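Local coordinates for protein polyketide cyclase / dehydrase and lipid transport (Nitrosospira multiformis, PDB 3P51) that is of unknown function but probably binds a hydrophobic ligand in the cavity of a Bet v 1-like fold, as its relatives do, at residues A[64-67]-A[68-71]. Sequence-based numbering, arbitrary orientation.
Sequences AYSE and IERR
With chi1 at -176°, Ser66 swings OG opposite its own backbone N and beside its carbonyl carbon, leaning into the turn, where the amide N of Glu69 donates a hydrogen bond to OG over 2.9 Å. CB of Glu69 already lies against this hydroxyl, and a chi1 of -51°, which sets CG beside the residue's own backbone N, brings CG to the same oxygen, at 3.3 Å from Ser66 OG. On another flank the CG2 branch of Ile68 touches the same OG, also at 3.3 Å, while CG1 leads away from the serine. Were Ser66 replaced by alanine, the Glu69 amide would probably lose its acceptor within the turn and the turn would be freer to shift. Main-chain bonds close the hairpin: Ser66 N gives its hydrogen to Arg71 O (2.9 Å), and Arg71 N returns one to Ser66 O (3.0 Å). Arg70 and Arg71 together face Ser66, a G1 beta bulge, with Arg70 in the left-handed backbone conformation (phi 58°) usual at the first position of this bulge. Arg71 O also receives a CA-H...O contact from Tyr65 CA at 3.5 Å. The connection thus joins strand 58-66 to strand 71-78 as an antiparallel hairpin. Arg70 packs on helix 14-21, where Trp18 NE1 also bonds Glu67 OE1, and Arg71 NH1 reaches Asn94 on strand 88-100, while residues 64-66 pair with an antiparallel strand of the second subunit, carrying the sheet across the interface.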
loop_
_atom_site.group_PDB
_atom_site.type_symbol
_atom_site.label_atom_id
_atom_site.label_comp_id
_atom_site.label_asym_id
_atom_site.label_seq_id
_atom_site.Cartn_x
_atom_site.Cartn_y
_atom_site.Cartn_z
ATOM N N ALA A 64 2.736 -13.838 -2.855
ATOM C CA ALA A 64 1.661 -12.939 -3.250
ATOM C C ALA A 64 1.716 -12.719 -4.756
ATOM O O ALA A 64 2.796 -12.692 -5.355
ATOM C CB ALA A 64 1.745 -11.599 -2.497
ATOM N N TYR A 65 0.539 -12.571 -5.355
ATOM C CA TYR A 65 0.415 -12.348 -6.793
ATOM C C TYR A 65 -0.760 -11.403 -7.031
ATOM O O TYR A 65 -1.835 -11.566 -6.441
ATOM C CB TYR A 65 0.176 -13.676 -7.511
ATOM C CG TYR A 65 0.265 -13.620 -9.020
ATOM C CD1 TYR A 65 1.375 -14.122 -9.686
ATOM C CD2 TYR A 65 -0.762 -13.077 -9.776
ATOM C CE1 TYR A 65 1.457 -14.085 -11.081
ATOM C CE2 TYR A 65 -0.694 -13.033 -11.169
ATOM C CZ TYR A 65 0.427 -13.541 -11.811
ATOM O OH TYR A 65 0.511 -13.506 -13.189
ATOM N N SER A 66 -0.545 -10.401 -7.874
ATOM C CA SER A 66 -1.589 -9.452 -8.214
ATOM C C SER A 66 -1.675 -9.249 -9.725
ATOM O O SER A 66 -0.758 -8.706 -10.352
ATOM C CB SER A 66 -1.363 -8.114 -7.515
ATOM O OG SER A 66 -2.444 -7.226 -7.790
ATOM N N GLU A 67 -2.775 -9.706 -10.312
ATOM C CA GLU A 67 -3.013 -9.477 -11.723
ATOM C C GLU A 67 -3.362 -8.000 -11.909
ATOM O O GLU A 67 -2.912 -7.362 -12.865
ATOM C CB GLU A 67 -4.161 -10.362 -12.220
ATOM C CG GLU A 67 -4.618 -10.052 -13.639
ATOM C CD GLU A 67 -3.572 -10.431 -14.681
ATOM O OE1 GLU A 67 -2.635 -11.191 -14.351
ATOM O OE2 GLU A 67 -3.691 -9.966 -15.832
ATOM N N ILE A 68 -4.164 -7.459 -10.993
ATOM C CA ILE A 68 -4.624 -6.083 -11.132
ATOM C C ILE A 68 -3.480 -5.085 -10.969
ATOM O O ILE A 68 -3.416 -4.103 -11.697
ATOM C CB ILE A 68 -5.793 -5.755 -10.180
ATOM C CG1 ILE A 68 -6.292 -4.322 -10.405
ATOM C CG2 ILE A 68 -5.402 -5.980 -8.733
ATOM C CD1 ILE A 68 -7.415 -3.909 -9.457
ATOM N N GLU A 69 -2.556 -5.346 -10.041
ATOM C CA GLU A 69 -1.425 -4.433 -9.851
ATOM C C GLU A 69 -0.191 -4.888 -10.628
ATOM O O GLU A 69 0.821 -4.194 -10.643
ATOM C CB GLU A 69 -1.052 -4.298 -8.369
ATOM C CG GLU A 69 -2.211 -3.965 -7.431
ATOM C CD GLU A 69 -2.763 -2.572 -7.638
ATOM O OE1 GLU A 69 -2.069 -1.755 -8.282
ATOM O OE2 GLU A 69 -3.894 -2.299 -7.165
ATOM N N ARG A 70 -0.263 -6.061 -11.254
ATOM C CA ARG A 70 0.881 -6.593 -11.995
ATOM C C ARG A 70 2.089 -6.723 -11.090
ATOM O O ARG A 70 3.136 -6.121 -11.343
ATOM C CB ARG A 70 1.237 -5.691 -13.181
ATOM C CG ARG A 70 0.088 -5.466 -14.168
ATOM C CD ARG A 70 0.597 -4.825 -15.451
ATOM N NE ARG A 70 -0.454 -4.685 -16.460
ATOM C CZ ARG A 70 -1.209 -3.600 -16.602
ATOM N NH1 ARG A 70 -1.030 -2.551 -15.800
ATOM N NH2 ARG A 70 -2.149 -3.563 -17.540
ATOM N N ARG A 71 1.946 -7.523 -10.038
ATOM C CA ARG A 71 3.008 -7.717 -9.061
ATOM C C ARG A 71 3.176 -9.187 -8.703
ATOM O O ARG A 71 2.193 -9.911 -8.568
ATOM C CB ARG A 71 2.699 -6.950 -7.777
ATOM C CG ARG A 71 3.816 -7.063 -6.750
ATOM C CD ARG A 71 3.408 -6.494 -5.405
ATOM N NE ARG A 71 2.824 -5.161 -5.513
ATOM C CZ ARG A 71 3.529 -4.038 -5.567
ATOM N NH1 ARG A 71 4.844 -4.079 -5.541
ATOM N NH2 ARG A 71 2.918 -2.871 -5.647
#